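Nicotinate phosphoribosyltransferase (Vibrio cholerae, PDB 4HL7) probably catalyses the ATP-assisted synthesis of nicotinate ribonucleotide from nicotinate and phosphoribosyl pyrophosphate, a step of NAD biosynthesis. Local coordinates at residues 269-274 and 408-413; 357-360 and 366-369. One frame throughout, in Å; residues are numbered along the deposited sequence.

Interaction 1: 269-274 and 408-413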
# COMPACT_ATOMS: atom_id res chain seq x y z
N ASP A 269 8.22 -9.92 -2.88
CA ASP A 269 9.47 -9.46 -2.33
C ASP A 269 9.43 -9.21 -0.81
O ASP A 269 10.22 -8.42 -0.30
CB ASP A 269 9.93 -8.14 -3.04
CG ASP A 269 8.96 -6.96 -2.81
OD1 ASP A 269 7.75 -7.18 -2.58
OD2 ASP A 269 9.43 -5.79 -2.88
N THR A 270 8.60 -9.91 -0.08
CA THR A 270 8.71 -9.83 1.37
C THR A 270 10.08 -10.34 1.78
O THR A 270 10.76 -9.80 2.67
CB THR A 270 7.66 -10.70 2.05
OG1 THR A 270 6.34 -10.30 1.65
CG2 THR A 270 7.82 -10.60 3.61
N LEU A 271 10.52 -11.39 1.09
CA LEU A 271 11.83 -11.99 1.32
C LEU A 271 12.66 -11.72 0.07
O LEU A 271 13.19 -10.60 -0.06
CB LEU A 271 11.69 -13.51 1.59
CG LEU A 271 10.79 -13.73 2.83
CD1 LEU A 271 10.46 -15.19 2.99
CD2 LEU A 271 11.52 -13.28 4.11
N THR A 272 12.79 -12.70 -0.85
CA THR A 272 13.44 -12.40 -2.16
C THR A 272 12.65 -13.12 -3.26
O THR A 272 11.91 -14.06 -2.98
CB THR A 272 14.85 -12.86 -2.25
OG1 THR A 272 14.89 -14.29 -2.07
CG2 THR A 272 15.78 -12.11 -1.19
N ILE A 273 12.92 -12.78 -4.52
CA ILE A 273 12.25 -13.49 -5.62
C ILE A 273 12.58 -14.98 -5.59
O ILE A 273 11.66 -15.83 -5.78
CB ILE A 273 12.56 -12.85 -6.99
CG1 ILE A 273 11.67 -13.44 -8.12
CG2 ILE A 273 14.04 -13.00 -7.32
CD1 ILE A 273 10.19 -13.42 -7.85
N ASP A 274 13.82 -15.36 -5.27
CA ASP A 274 14.09 -16.82 -5.19
C ASP A 274 13.31 -17.51 -4.11
O ASP A 274 12.87 -18.64 -4.31
CB ASP A 274 15.58 -17.14 -5.03
CG ASP A 274 16.41 -16.59 -6.17
OD1 ASP A 274 16.16 -16.95 -7.33
OD2 ASP A 274 17.23 -15.70 -5.91
N ARG A 408 19.38 -16.45 6.99
CA ARG A 408 20.01 -17.77 6.95
C ARG A 408 18.97 -18.85 6.59
O ARG A 408 19.26 -19.73 5.78
CB ARG A 408 20.72 -18.09 8.27
CG ARG A 408 21.99 -17.29 8.44
CD ARG A 408 22.80 -17.84 9.61
NE ARG A 408 23.72 -18.86 9.16
CZ ARG A 408 24.84 -18.58 8.50
NH1 ARG A 408 25.17 -17.31 8.27
NH2 ARG A 408 25.64 -19.57 8.08
N ARG A 409 17.79 -18.79 7.19
CA ARG A 409 16.75 -19.81 6.88
C ARG A 409 16.34 -19.80 5.41
O ARG A 409 15.92 -20.84 4.89
CB ARG A 409 15.50 -19.65 7.76
CG ARG A 409 15.73 -19.75 9.26
CD ARG A 409 16.35 -21.02 9.83
NE ARG A 409 17.71 -21.44 9.44
CZ ARG A 409 18.90 -21.07 9.91
NH1 ARG A 409 19.97 -21.68 9.44
NH2 ARG A 409 19.07 -20.16 10.84
N PHE A 410 16.50 -18.66 4.72
CA PHE A 410 16.12 -18.57 3.30
C PHE A 410 17.32 -18.58 2.37
O PHE A 410 17.20 -18.28 1.17
CB PHE A 410 15.17 -17.39 3.05
CG PHE A 410 13.79 -17.68 3.52
CD1 PHE A 410 13.40 -17.38 4.87
CD2 PHE A 410 12.89 -18.34 2.67
CE1 PHE A 410 12.11 -17.68 5.31
CE2 PHE A 410 11.60 -18.64 3.10
CZ PHE A 410 11.22 -18.33 4.43
N ASN A 411 18.46 -18.92 2.93
CA ASN A 411 19.74 -18.93 2.17
C ASN A 411 20.03 -17.61 1.53
O ASN A 411 20.44 -17.57 0.38
CB ASN A 411 19.69 -20.03 1.10
CG ASN A 411 19.59 -21.39 1.71
OD1 ASN A 411 18.57 -22.07 1.59
ND2 ASN A 411 20.61 -21.78 2.45
N ILE A 412 19.76 -16.53 2.25
CA ILE A 412 20.02 -15.17 1.76
C ILE A 412 21.37 -14.75 2.34
O ILE A 412 21.66 -14.98 3.52
CB ILE A 412 18.90 -14.19 2.14
CG1 ILE A 412 17.56 -14.55 1.41
CG2 ILE A 412 19.34 -12.74 1.85
CD1 ILE A 412 16.33 -13.94 2.04
N GLU A 413 22.26 -14.21 1.47
CA GLU A 413 23.61 -13.86 1.87
C GLU A 413 23.55 -12.82 2.99
O GLU A 413 22.69 -11.90 2.97
CB GLU A 413 24.42 -13.30 0.67
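Leu271 faces Phe410 and Thr272 faces Ile412 across two backbones that keep well apart. Leu271 CA and Phe410 CA are 8.1 Å apart, as are Thr272 CA and Ile412 CA. No hydrogen bond joins the segments, and side chains fill the distance. Each segment holds a helix end. Helix 273-279 starts just after Thr272, while helix 400-409 runs out before Phe410. That second helix closes in a Schellman motif: Ile412 N reaches back to Lys407 O, and Asn411 N to Arg408 O. Asn411, with its positive phi of 55°, is the C-prime residue. The turn brings both Phe410 and Ile412 round to the other segment. Thr272 is the N-cap of its helix, and its OG1 accepts from Ala275 N. OG1 lies between the backbone N and the carbonyl carbon (chi1 60°), which leaves CG2 for the apolar contact. The loop up to Thr272 links strand 265-267, in the parallel sheet of the TIM-barrel-like domain, to helix 273-279. In this loop Asp269 OD1 is hydrogen-bonded to NE2 of His232, predicted to be the autophosphorylated histidine; no phosphate is present here. Leu271 CD1 sits over one face of the Phe410 ring in a CH-pi contact, 3.6 Å from the ring centroid and 15° off the normal. It is shifted toward the rim, and Phe410 CZ is its closest ring atom, 3.5 Å from Leu271 CD1. The two side chains cross at about a right angle. Thr272 CG2 and Ile412 CD1 meet tip to tip at 3.8 Å. Ile412 also touches Ile388, and Leu271 touches Leu406.

Interaction 2: 357-360 and 366-369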
# COMPACT_ATOMS: atom_id res chain seq x y z
N LEU A 357 2.74 18.02 -8.14
CA LEU A 357 2.50 19.44 -8.49
C LEU A 357 3.55 19.90 -9.50
O LEU A 357 3.75 21.10 -9.72
CB LEU A 357 2.55 20.36 -7.25
CG LEU A 357 1.48 20.03 -6.19
CD1 LEU A 357 1.54 21.03 -5.04
CD2 LEU A 357 0.14 20.10 -6.89
N ALA A 358 4.18 18.92 -10.13
CA ALA A 358 5.18 19.18 -11.16
C ALA A 358 6.24 20.19 -10.64
O ALA A 358 6.59 21.11 -11.33
CB ALA A 358 4.50 19.68 -12.45
N ASN A 359 6.72 19.99 -9.43
CA ASN A 359 7.84 20.77 -8.92
C ASN A 359 7.48 22.22 -8.68
O ASN A 359 8.35 23.07 -8.63
CB ASN A 359 9.06 20.71 -9.88
CG ASN A 359 9.62 19.31 -10.02
OD1 ASN A 359 9.51 18.49 -9.10
ND2 ASN A 359 10.22 19.02 -11.18
N TRP A 360 6.19 22.51 -8.59
CA TRP A 360 5.71 23.84 -8.27
C TRP A 360 6.51 24.49 -7.15
O TRP A 360 6.71 23.89 -6.13
CB TRP A 360 4.24 23.79 -7.88
CG TRP A 360 3.68 25.19 -7.69
CD1 TRP A 360 3.35 26.11 -8.67
CD2 TRP A 360 3.39 25.85 -6.41
NE1 TRP A 360 2.88 27.29 -8.09
CE2 TRP A 360 2.84 27.17 -6.74
CE3 TRP A 360 3.49 25.48 -5.09
CZ2 TRP A 360 2.47 28.07 -5.77
CZ3 TRP A 360 3.08 26.38 -4.11
CH2 TRP A 360 2.59 27.65 -4.45
N VAL A 366 10.83 27.39 -2.97
CA VAL A 366 11.09 26.00 -2.63
C VAL A 366 10.23 25.10 -3.52
O VAL A 366 9.01 25.29 -3.56
CB VAL A 366 10.70 25.73 -1.16
CG1 VAL A 366 10.98 24.28 -0.76
CG2 VAL A 366 11.38 26.71 -0.22
N GLU A 367 10.85 24.11 -4.19
CA GLU A 367 10.10 23.13 -5.02
C GLU A 367 9.28 22.15 -4.17
O GLU A 367 9.79 21.57 -3.19
CB GLU A 367 11.01 22.28 -5.90
CG GLU A 367 11.57 22.99 -7.13
CD GLU A 367 12.68 22.18 -7.77
OE1 GLU A 367 12.37 21.37 -8.66
OE2 GLU A 367 13.85 22.32 -7.34
N TYR A 368 8.01 21.98 -4.56
CA TYR A 368 7.14 21.08 -3.84
C TYR A 368 7.61 19.65 -4.02
O TYR A 368 7.92 19.25 -5.13
CB TYR A 368 5.71 21.18 -4.36
CG TYR A 368 4.84 20.20 -3.64
CD1 TYR A 368 4.40 20.48 -2.33
CD2 TYR A 368 4.48 18.97 -4.23
CE1 TYR A 368 3.63 19.55 -1.62
CE2 TYR A 368 3.72 18.04 -3.52
CZ TYR A 368 3.30 18.34 -2.22
OH TYR A 368 2.54 17.43 -1.53
N ARG A 369 7.63 18.87 -2.93
CA ARG A 369 7.80 17.41 -2.99
C ARG A 369 6.77 16.82 -1.96
O ARG A 369 6.48 17.46 -0.96
CB ARG A 369 9.23 16.99 -2.59
CG ARG A 369 10.30 17.22 -3.70
CD ARG A 369 11.70 17.44 -3.13
O HOH W 1 5.84 17.96 -7.37
O HOH W 2 9.93 18.36 -6.53
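Leu357 lies across one face of the Tyr368 ring, and the two side chains run at a slant to each other. Leu357 CD1 makes a CH-pi contact 3.7 Å from the Tyr368 ring centroid, 15° off the normal. The methyl is offset toward the rim on the CG and CD2 side. The Tyr368 side chain leaves the backbone with CG opposite the N, and this carries the ring over to the 357-360 turn. The ring also meets Trp148 edge-to-face, and Tyr368 OH is hydrogen-bonded to Asn355 OD1. Asn359 and Glu367 lie side by side and point the same way. Their amide and carboxylate planes are 85° apart. Glu367 OE1 lies against Asn359 CB at 3.6 Å and makes no hydrogen bond to the amide. Glu367 CG rests on Asn359 O. The other carboxylate oxygen, OE2, makes a salt bridge to Arg361. Residues 357-360 form a type I' beta turn, closed by Trp360 N bonding Leu357 O. It belongs to the long loop between helix 351-354 and strand 372-380. The chain then folds back, and Tyr368 N donates to Trp360 O at 2.8 Å. The donor is tilted 26° from the carbonyl plane. This is the one direct hydrogen bond between the segments. Two waters add to it. Water 1 accepts from Leu357 N and Asn359 N, and gives a weak bond to Tyr368 O. It also lies at the edge of the Tyr368 ring, in its plane. Water 2 donates to Asn359 OD1 and Tyr368 O, both at 2.6 Å. The Trp360 side chain touches Trp148, Val151 and Pro152.

How the interactions relate
Interaction 1 and interaction 2 lie far apart, with centres 38 Å from each other and nearest atoms about 23 Å apart. They share no residue and do not touch. Along the chain 269-274 comes first, then 357-360 and 366-369, and last 408-413. Interaction 1 therefore spans a long part of the chain, and interaction 2 closes a short loop within that span. The two contacts are independent in space. Interaction 1 ties a loop after parallel strand 265-267 to the end of helix 400-409. Interaction 2 orders the loop leading into strand 372-380 of the antiparallel sheet, beside helix 155-174.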